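Aminotransferase, class I (Staphylococcus aureus, PDB 2O1B) probably catalyses pyridoxal 5'-phosphate-dependent transfer of amino groups between amino acids such as aspartate and 2-oxo acids. Local coordinates at residues P48-A53 and D390-R395; P139-T144 and G371-R376; T215-D220 and D243-I248. All coordinates share one frame; numbering follows the deposited sequence.

Interaction 1: residues P48-A53 and D390-R395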
loop_
_atom_site.group_PDB
_atom_site.type_symbol
_atom_site.label_atom_id
_atom_site.label_comp_id
_atom_site.label_asym_id
_atom_site.label_seq_id
_atom_site.Cartn_x
_atom_site.Cartn_y
_atom_site.Cartn_z
ATOM N N PRO A 48 -9.202 -35.446 -9.118
ATOM C CA PRO A 48 -9.593 -34.165 -8.525
ATOM C C PRO A 48 -8.392 -33.431 -7.923
ATOM O O PRO A 48 -7.544 -34.050 -7.277
ATOM C CB PRO A 48 -10.589 -34.572 -7.436
ATOM C CG PRO A 48 -11.158 -35.854 -7.920
ATOM C CD PRO A 48 -10.029 -36.557 -8.614
ATOM N N LEU A 49 -8.331 -32.123 -8.156
ATOM C CA LEU A 49 -7.190 -31.304 -7.759
ATOM C C LEU A 49 -7.120 -31.081 -6.252
ATOM O O LEU A 49 -8.126 -30.777 -5.611
ATOM C CB LEU A 49 -7.221 -29.954 -8.490
ATOM C CG LEU A 49 -6.050 -28.987 -8.291
ATOM C CD1 LEU A 49 -4.784 -29.468 -9.002
ATOM C CD2 LEU A 49 -6.441 -27.582 -8.760
ATOM N N ILE A 50 -5.919 -31.267 -5.703
ATOM C CA ILE A 50 -5.589 -30.835 -4.347
ATOM C C ILE A 50 -4.492 -29.778 -4.482
ATOM O O ILE A 50 -3.410 -30.051 -5.005
ATOM C CB ILE A 50 -5.134 -32.007 -3.448
ATOM C CG1 ILE A 50 -6.189 -33.118 -3.451
ATOM C CG2 ILE A 50 -4.862 -31.527 -2.023
ATOM C CD1 ILE A 50 -5.700 -34.453 -2.928
ATOM N N ASN A 51 -4.804 -28.562 -4.040
ATOM C CA ASN A 51 -3.902 -27.425 -4.174
ATOM C C ASN A 51 -3.099 -27.265 -2.901
ATOM O O ASN A 51 -3.556 -26.629 -1.959
ATOM C CB ASN A 51 -4.695 -26.149 -4.477
ATOM C CG ASN A 51 -3.812 -24.975 -4.882
ATOM O OD1 ASN A 51 -2.582 -25.006 -4.753
ATOM N ND2 ASN A 51 -4.449 -23.917 -5.372
HETATM N N MSE A 52 -1.910 -27.863 -2.881
HETATM C CA MSE A 52 -1.029 -27.824 -1.709
HETATM C C MSE A 52 0.053 -26.761 -1.897
HETATM O O MSE A 52 1.124 -26.828 -1.287
HETATM C CB MSE A 52 -0.389 -29.193 -1.477
HETATM C CG MSE A 52 -1.362 -30.358 -1.481
HETATM SE SE MSE A 52 -0.539 -32.006 -0.921
HETATM C CE MSE A 52 -0.821 -31.869 1.004
ATOM N N ALA A 53 -0.234 -25.790 -2.755
ATOM C CA ALA A 53 0.668 -24.679 -3.010
ATOM C C ALA A 53 0.229 -23.425 -2.231
ATOM O O ALA A 53 0.774 -22.337 -2.425
ATOM C CB ALA A 53 0.729 -24.404 -4.494
ATOM N N ASP A 390 -5.199 -36.152 3.783
ATOM C CA ASP A 390 -5.023 -37.595 3.906
ATOM C C ASP A 390 -4.955 -38.275 2.548
ATOM O O ASP A 390 -4.134 -39.169 2.340
ATOM C CB ASP A 390 -6.154 -38.187 4.741
ATOM C CG ASP A 390 -6.219 -37.584 6.129
ATOM O OD1 ASP A 390 -5.146 -37.430 6.752
ATOM O OD2 ASP A 390 -7.335 -37.270 6.597
ATOM N N GLU A 391 -5.821 -37.843 1.634
ATOM C CA GLU A 391 -5.836 -38.348 0.264
ATOM C C GLU A 391 -4.563 -37.928 -0.460
ATOM O O GLU A 391 -3.983 -38.711 -1.212
ATOM C CB GLU A 391 -7.074 -37.840 -0.482
ATOM C CG GLU A 391 -7.373 -38.564 -1.797
ATOM C CD GLU A 391 -8.533 -37.938 -2.550
ATOM O OE1 GLU A 391 -9.697 -38.184 -2.165
ATOM O OE2 GLU A 391 -8.282 -37.197 -3.526
ATOM N N ALA A 392 -4.129 -36.696 -0.211
ATOM C CA ALA A 392 -2.885 -36.170 -0.765
ATOM C C ALA A 392 -1.676 -36.955 -0.258
ATOM O O ALA A 392 -0.693 -37.132 -0.980
ATOM C CB ALA A 392 -2.745 -34.706 -0.423
ATOM N N ALA A 393 -1.767 -37.426 0.984
ATOM C CA ALA A 393 -0.718 -38.236 1.590
ATOM C C ALA A 393 -0.593 -39.581 0.889
ATOM O O ALA A 393 0.500 -39.985 0.510
ATOM C CB ALA A 393 -0.985 -38.432 3.073
ATOM N N ILE A 394 -1.723 -40.256 0.709
ATOM C CA ILE A 394 -1.764 -41.554 0.036
ATOM C C ILE A 394 -1.341 -41.453 -1.429
ATOM O O ILE A 394 -0.686 -42.361 -1.949
ATOM C CB ILE A 394 -3.154 -42.223 0.159
ATOM C CG1 ILE A 394 -3.525 -42.399 1.635
ATOM C CG2 ILE A 394 -3.160 -43.585 -0.535
ATOM C CD1 ILE A 394 -4.903 -43.017 1.885
ATOM N N ARG A 395 -1.715 -40.354 -2.082
ATOM C CA ARG A 395 -1.271 -40.075 -3.451
ATOM C C ARG A 395 0.254 -40.017 -3.526
ATOM O O ARG A 395 0.863 -40.643 -4.394
ATOM C CB ARG A 395 -1.864 -38.760 -3.975
ATOM C CG ARG A 395 -3.332 -38.834 -4.364
ATOM C CD ARG A 395 -3.737 -37.594 -5.143
ATOM N NE ARG A 395 -5.188 -37.477 -5.264
ATOM C CZ ARG A 395 -5.813 -36.466 -5.862
ATOM N NH1 ARG A 395 -5.121 -35.473 -6.410
ATOM N NH2 ARG A 395 -7.137 -36.446 -5.908
#

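Interaction 2: residues P139-T144 and G371-R376. With PLP (pyridoxal-5'-phosphate), chain B.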
loop_
_atom_site.group_PDB
_atom_site.type_symbol
_atom_site.label_atom_id
_atom_site.label_comp_id
_atom_site.label_asym_id
_atom_site.label_seq_id
_atom_site.Cartn_x
_atom_site.Cartn_y
_atom_site.Cartn_z
ATOM N N PRO A 139 17.835 -15.119 2.941
ATOM C CA PRO A 139 17.878 -16.556 3.243
ATOM C C PRO A 139 17.661 -17.418 2.004
ATOM O O PRO A 139 16.717 -17.190 1.234
ATOM C CB PRO A 139 16.707 -16.753 4.219
ATOM C CG PRO A 139 16.450 -15.433 4.788
ATOM C CD PRO A 139 16.790 -14.432 3.718
ATOM N N ASP A 140 18.557 -18.384 1.814
ATOM C CA ASP A 140 18.460 -19.371 0.739
ATOM C C ASP A 140 18.552 -20.762 1.369
ATOM O O ASP A 140 19.630 -21.155 1.809
ATOM C CB ASP A 140 19.603 -19.155 -0.251
ATOM C CG ASP A 140 19.533 -20.086 -1.457
ATOM O OD1 ASP A 140 18.646 -20.979 -1.500
ATOM O OD2 ASP A 140 20.378 -19.913 -2.363
ATOM N N PRO A 141 17.426 -21.514 1.420
ATOM C CA PRO A 141 16.121 -21.215 0.852
ATOM C C PRO A 141 15.337 -20.311 1.767
ATOM O O PRO A 141 15.339 -20.504 2.974
ATOM C CB PRO A 141 15.432 -22.588 0.781
ATOM C CG PRO A 141 16.430 -23.591 1.307
ATOM C CD PRO A 141 17.407 -22.814 2.107
ATOM N N GLY A 142 14.666 -19.328 1.188
ATOM C CA GLY A 142 13.948 -18.355 1.980
ATOM C C GLY A 142 12.816 -17.751 1.187
ATOM O O GLY A 142 12.558 -18.147 0.056
ATOM N N TYR A 143 12.162 -16.760 1.780
ATOM C CA TYR A 143 10.939 -16.221 1.215
ATOM C C TYR A 143 11.183 -15.431 -0.068
ATOM O O TYR A 143 12.227 -14.777 -0.238
ATOM C CB TYR A 143 10.206 -15.400 2.259
ATOM C CG TYR A 143 8.776 -15.064 1.934
ATOM C CD1 TYR A 143 7.826 -16.070 1.721
ATOM C CD2 TYR A 143 8.350 -13.737 1.913
ATOM C CE1 TYR A 143 6.504 -15.759 1.444
ATOM C CE2 TYR A 143 7.047 -13.417 1.640
ATOM C CZ TYR A 143 6.121 -14.433 1.422
ATOM O OH TYR A 143 4.813 -14.103 1.160
ATOM N N THR A 144 10.202 -15.528 -0.963
ATOM C CA THR A 144 10.307 -15.086 -2.354
ATOM C C THR A 144 10.283 -13.564 -2.540
ATOM O O THR A 144 10.892 -13.037 -3.467
ATOM C CB THR A 144 9.141 -15.672 -3.186
ATOM O OG1 THR A 144 7.907 -15.467 -2.479
ATOM C CG2 THR A 144 9.347 -17.158 -3.410
ATOM N N GLY A 371 15.051 -20.115 -3.797
ATOM C CA GLY A 371 16.499 -20.016 -3.907
ATOM C C GLY A 371 17.107 -21.269 -4.503
ATOM O O GLY A 371 16.428 -22.302 -4.615
ATOM N N GLU A 372 18.384 -21.146 -4.888
ATOM C CA GLU A 372 19.228 -22.226 -5.398
ATOM C C GLU A 372 19.158 -23.493 -4.536
ATOM O O GLU A 372 19.118 -24.610 -5.055
ATOM C CB GLU A 372 20.681 -21.727 -5.460
ATOM C CG GLU A 372 21.538 -22.278 -6.600
ATOM C CD GLU A 372 22.873 -21.548 -6.733
ATOM O OE1 GLU A 372 23.046 -20.502 -6.073
ATOM O OE2 GLU A 372 23.754 -22.014 -7.497
ATOM N N ASN A 373 19.144 -23.305 -3.220
ATOM C CA ASN A 373 19.111 -24.402 -2.260
ATOM C C ASN A 373 17.762 -25.115 -2.192
ATOM O O ASN A 373 17.632 -26.126 -1.502
ATOM C CB ASN A 373 19.521 -23.924 -0.869
ATOM C CG ASN A 373 20.980 -23.568 -0.790
ATOM O OD1 ASN A 373 21.788 -24.023 -1.609
ATOM N ND2 ASN A 373 21.334 -22.740 0.187
ATOM N N GLY A 374 16.775 -24.578 -2.903
ATOM C CA GLY A 374 15.458 -25.188 -3.021
ATOM C C GLY A 374 15.308 -25.978 -4.314
ATOM O O GLY A 374 14.258 -26.540 -4.568
ATOM N N ASN A 375 16.367 -26.045 -5.120
ATOM C CA ASN A 375 16.299 -26.703 -6.423
ATOM C C ASN A 375 15.779 -28.154 -6.399
ATOM O O ASN A 375 15.156 -28.615 -7.362
ATOM C CB ASN A 375 17.661 -26.655 -7.129
ATOM C CG ASN A 375 17.538 -26.798 -8.620
ATOM O OD1 ASN A 375 16.750 -26.097 -9.256
ATOM N ND2 ASN A 375 18.312 -27.714 -9.199
ATOM N N ARG A 376 16.034 -28.860 -5.301
ATOM C CA ARG A 376 15.639 -30.264 -5.194
ATOM C C ARG A 376 14.676 -30.535 -4.036
ATOM O O ARG A 376 14.729 -31.585 -3.387
ATOM C CB ARG A 376 16.862 -31.179 -5.165
ATOM C CG ARG A 376 17.787 -30.948 -6.364
ATOM C CD ARG A 376 18.185 -32.230 -7.064
ATOM N NE ARG A 376 18.877 -31.951 -8.327
ATOM C CZ ARG A 376 18.412 -32.239 -9.541
ATOM N NH1 ARG A 376 17.237 -32.850 -9.698
ATOM N NH2 ARG A 376 19.138 -31.933 -10.611
HETATM N N1 PLP B . 6.542 -13.364 4.986
HETATM C C2 PLP B . 6.339 -14.731 5.017
HETATM C C2A PLP B . 7.464 -15.632 5.445
HETATM C C3 PLP B . 5.078 -15.229 4.682
HETATM O O3 PLP B . 4.826 -16.570 4.701
HETATM C C4 PLP B . 4.049 -14.352 4.314
HETATM C C4A PLP B . 2.638 -14.825 4.503
HETATM C C5 PLP B . 4.275 -12.974 4.271
HETATM C C6 PLP B . 5.537 -12.485 4.610
HETATM C C5A PLP B . 3.184 -11.999 3.847
HETATM O O4P PLP B . 2.193 -11.823 4.841
HETATM P P PLP B . 1.041 -10.703 4.669
HETATM O O1P PLP B . -0.281 -11.391 4.367
HETATM O O2P PLP B . 1.455 -9.804 3.536
HETATM O O3P PLP B . 0.947 -9.958 5.971
#

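Interaction 3: residues T215-D220 and D243-I248. With PLP (pyridoxal-5'-phosphate), chain B.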
loop_
_atom_site.group_PDB
_atom_site.type_symbol
_atom_site.label_atom_id
_atom_site.label_comp_id
_atom_site.label_asym_id
_atom_site.label_seq_id
_atom_site.Cartn_x
_atom_site.Cartn_y
_atom_site.Cartn_z
ATOM N N THR A 215 25.169 -2.949 10.049
ATOM C CA THR A 215 24.260 -3.968 9.526
ATOM C C THR A 215 23.022 -4.082 10.419
ATOM O O THR A 215 23.131 -4.305 11.627
ATOM C CB THR A 215 24.923 -5.363 9.419
ATOM O OG1 THR A 215 26.245 -5.253 8.876
ATOM C CG2 THR A 215 24.097 -6.293 8.532
ATOM N N LYS A 216 21.847 -3.944 9.818
ATOM C CA LYS A 216 20.601 -4.120 10.555
ATOM C C LYS A 216 19.889 -5.405 10.135
ATOM O O LYS A 216 20.127 -5.930 9.049
ATOM C CB LYS A 216 19.663 -2.926 10.364
ATOM C CG LYS A 216 20.335 -1.556 10.377
ATOM C CD LYS A 216 20.318 -0.966 8.982
ATOM C CE LYS A 216 21.479 -0.010 8.749
ATOM N NZ LYS A 216 21.898 -0.117 7.339
ATOM N N ILE A 217 18.989 -5.883 10.989
ATOM C CA ILE A 217 18.275 -7.118 10.732
ATOM C C ILE A 217 16.782 -6.841 10.649
ATOM O O ILE A 217 16.236 -6.053 11.437
ATOM C CB ILE A 217 18.550 -8.168 11.850
ATOM C CG1 ILE A 217 20.033 -8.558 11.878
ATOM C CG2 ILE A 217 17.650 -9.403 11.697
ATOM C CD1 ILE A 217 20.452 -9.310 13.120
ATOM N N VAL A 218 16.134 -7.487 9.684
ATOM C CA VAL A 218 14.683 -7.512 9.615
ATOM C C VAL A 218 14.286 -8.947 9.833
ATOM O O VAL A 218 14.644 -9.808 9.041
ATOM C CB VAL A 218 14.144 -7.083 8.234
ATOM C CG1 VAL A 218 12.608 -7.167 8.211
ATOM C CG2 VAL A 218 14.598 -5.687 7.908
ATOM N N HIS A 219 13.552 -9.209 10.906
ATOM C CA HIS A 219 13.059 -10.555 11.142
ATOM C C HIS A 219 11.588 -10.653 10.755
ATOM O O HIS A 219 10.761 -9.921 11.288
ATOM C CB HIS A 219 13.285 -11.004 12.597
ATOM C CG HIS A 219 12.735 -12.368 12.889
ATOM N ND1 HIS A 219 13.077 -13.480 12.147
ATOM C CD2 HIS A 219 11.845 -12.794 13.816
ATOM C CE1 HIS A 219 12.419 -14.530 12.606
ATOM N NE2 HIS A 219 11.665 -14.142 13.617
ATOM N N ASP A 220 11.292 -11.556 9.814
ATOM C CA ASP A 220 9.946 -11.779 9.269
ATOM C C ASP A 220 9.245 -12.869 10.079
ATOM O O ASP A 220 9.514 -14.062 9.920
ATOM C CB ASP A 220 10.073 -12.185 7.796
ATOM C CG ASP A 220 8.738 -12.343 7.076
ATOM O OD1 ASP A 220 8.783 -12.529 5.821
ATOM O OD2 ASP A 220 7.661 -12.286 7.727
ATOM N N ASP A 243 18.478 -2.932 19.282
ATOM C CA ASP A 243 19.627 -2.143 18.836
ATOM C C ASP A 243 20.003 -2.442 17.397
ATOM O O ASP A 243 20.628 -1.621 16.726
ATOM C CB ASP A 243 20.843 -2.431 19.706
ATOM C CG ASP A 243 20.713 -1.888 21.113
ATOM O OD1 ASP A 243 19.655 -1.334 21.483
ATOM O OD2 ASP A 243 21.696 -2.032 21.860
ATOM N N VAL A 244 19.649 -3.634 16.932
ATOM C CA VAL A 244 20.055 -4.077 15.592
ATOM C C VAL A 244 18.880 -4.372 14.665
ATOM O O VAL A 244 19.039 -4.334 13.448
ATOM C CB VAL A 244 20.943 -5.346 15.627
ATOM C CG1 VAL A 244 22.195 -5.124 16.465
ATOM C CG2 VAL A 244 20.141 -6.550 16.134
ATOM N N ALA A 245 17.721 -4.674 15.238
ATOM C CA ALA A 245 16.640 -5.291 14.475
ATOM C C ALA A 245 15.254 -4.675 14.632
ATOM O O ALA A 245 14.939 -4.038 15.649
ATOM C CB ALA A 245 16.558 -6.781 14.803
ATOM N N ILE A 246 14.434 -4.888 13.601
ATOM C CA ILE A 246 12.980 -4.776 13.723
ATOM C C ILE A 246 12.398 -6.147 13.467
ATOM O O ILE A 246 13.013 -6.983 12.801
ATOM C CB ILE A 246 12.342 -3.772 12.716
ATOM C CG1 ILE A 246 12.730 -4.109 11.268
ATOM C CG2 ILE A 246 12.695 -2.339 13.089
ATOM C CD1 ILE A 246 11.938 -3.318 10.203
ATOM N N GLU A 247 11.211 -6.377 14.012
ATOM C CA GLU A 247 10.475 -7.596 13.756
ATOM C C GLU A 247 9.147 -7.244 13.111
ATOM O O GLU A 247 8.480 -6.305 13.531
ATOM C CB GLU A 247 10.233 -8.316 15.056
ATOM C CG GLU A 247 9.711 -9.715 14.896
ATOM C CD GLU A 247 9.997 -10.500 16.119
ATOM O OE1 GLU A 247 9.292 -10.291 17.140
ATOM O OE2 GLU A 247 10.950 -11.300 16.062
ATOM N N ILE A 248 8.763 -8.009 12.096
ATOM C CA ILE A 248 7.511 -7.755 11.380
ATOM C C ILE A 248 6.536 -8.908 11.648
ATOM O O ILE A 248 6.874 -10.079 11.507
ATOM C CB ILE A 248 7.774 -7.489 9.892
ATOM C CG1 ILE A 248 8.346 -6.066 9.732
ATOM C CG2 ILE A 248 6.489 -7.656 9.068
ATOM C CD1 ILE A 248 8.787 -5.692 8.365
HETATM N N1 PLP B . 6.542 -13.364 4.986
HETATM C C2 PLP B . 6.339 -14.731 5.017
HETATM C C2A PLP B . 7.464 -15.632 5.445
HETATM C C3 PLP B . 5.078 -15.229 4.682
HETATM O O3 PLP B . 4.826 -16.570 4.701
HETATM C C4 PLP B . 4.049 -14.352 4.314
HETATM C C4A PLP B . 2.638 -14.825 4.503
HETATM C C5 PLP B . 4.275 -12.974 4.271
HETATM C C6 PLP B . 5.537 -12.485 4.610
HETATM C C5A PLP B . 3.184 -11.999 3.847
HETATM O O4P PLP B . 2.193 -11.823 4.841
HETATM P P PLP B . 1.041 -10.703 4.669
HETATM O O1P PLP B . -0.281 -11.391 4.367
HETATM O O2P PLP B . 1.455 -9.804 3.536
HETATM O O3P PLP B . 0.947 -9.958 5.971
#

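Interaction 1: residues P48-A53 and D390-R395
The guanidinium of R395 and the side chain of I50 approach from opposite directions: I50 CD1 lies over one face of the guanidinium, above its centre and 3.5 Å from its plane. While this face takes a methyl group, the rim does the polar work. Both terminal nitrogens turn end-on to the carbonyl oxygen of P48, NH2 at 2.8 Å and NH1 at 2.9 Å from P48 O, and the oxygen lies in the guanidinium plane. The NH2 bond uses a lone pair of the carbonyl, whereas NH1 arrives nearly along the C=O axis. An arginine suits this place because its chain, extended from CG to NE, spans the gap from the helix and ends in a planar, multiply donating group. E391, one turn earlier on the helix, adds a salt bridge, OE2 to R395 NH2 at 2.7 Å, though its hydrogen-bond geometry is weak.

In the fold, this pins strand 50-51, paired in parallel with strand 362-363, against helix 388-397 of the small C-terminal domain; K360 O adds a weak bond to R395 NH1. A392 turns its methyl toward the strand, and its small size lets two larger residues close over it. I50 CD1 lies 3.9 Å from A392 CB. M52, here selenomethionine, bends at chi3 (88°), bringing both SE and CE alongside the same methyl, SE 3.5 Å from A392 CB.

Interaction 2: residues P139-T144 and G371-R376
N373 ND2 donates to the backbone oxygen D140 O over 2.8 Å, at an N-H...O angle of 159°. The acceptor lies close to the plane of the N373 amide, but the donor stands well above the D140 carbonyl plane rather than on a lone pair. The same asparagine holds D140 a second time through its backbone: N373 N meets D140 OD1 at 2.9 Å, on the syn side of the carboxylate. Both grips are possible because CG of N373 stays beside its own backbone N (chi1 -69°), which sends the side-chain and main-chain donors to one residue. The amide and carboxylate planes are stacked, 29° apart. Aspartate fits well here, its short chain reaching across to a backbone N-H within the 3-10 segment 372-374; that N-H would probably favour the ionised carboxylate. G371 CA lies 3.4 Å from D140 OD1; a side chain there would run into that oxygen, and the backbone conformation would also press it against the preceding carbonyl, so glycine suits the place.

D140 ends strand 135-140 of the large, cofactor-binding domain of this fold type I aminotransferase, whereas 371-376 is a loop between strands of the antiparallel sheet in the small domain. The peptide bond between D140 and P141 is cis, and P141 CG rests 3.8 Å from N373 CB. Beyond G142 the chain delivers Y143 to the cofactor. The phenol ring lies over the pyridine ring of pyridoxal-5'-phosphate, with PLP C2 3.5 Å above its centre, and Y143 OH is 3.3 Å from PLP C4. Y81 of the second subunit hydrogen-bonds the cofactor through its OH, placing the site at the dimer interface.

Interaction 3: residues T215-D220 and D243-I248
I217 packs onto the neighbouring strand from its first side-chain carbon outward. CB sits 3.8 Å from A245 CB, where the small alanine lies beside the branched CB of its bridge partner. CG1, anti to the carbonyl carbon (chi1 -63°), carries the chain back along the strand, and CD1 at its tip lies 4.1 Å from V244 CG2, the two side chains running side by side. Branched apolar residues suit a buried sheet of this kind, where I235 and L187 also touch I217.

Strands 216-220 and 245-250 are adjacent and parallel within the seven-stranded sheet of the large domain, joined by a beta-alpha-beta connection through helix 241-244. Backbone bonds alternate across them, among them H219 N to I246 O, 3.0 Å and nearly straight at 177°. On the face that V218 shares with I246 and I248, V218 CG1 meets I248 CD1 at 4.1 Å.

At the carboxyl end of its strand D220 turns to the cofactor: its OD1 lies 2.5 Å from PLP N1, a short approach, consistent with the aspartate that pairs with the pyridine nitrogen in this family. Y146 OH hydrogen-bonds the same oxygen, which would help to hold it in place.

Following the chain from its N terminus, residues 48-53 come first, and interaction 1 ties them to helix 388-397 near the far end, closing the widest loop. Interaction 2 closes a smaller loop within it, from 139-144 to 371-376, and joins the large domain to the small one. Interaction 3, between 215-220 and 243-248, closes the innermost and shortest loop, inside the large domain's sheet. The three thus lie one within another and none cross. Interactions 2 and 3 meet where Y143 CD2 passes 4.1 Å from D220 OD1, and both touch the cofactor; interaction 1 stands apart, its nearest atoms about 10 Å from interaction 2.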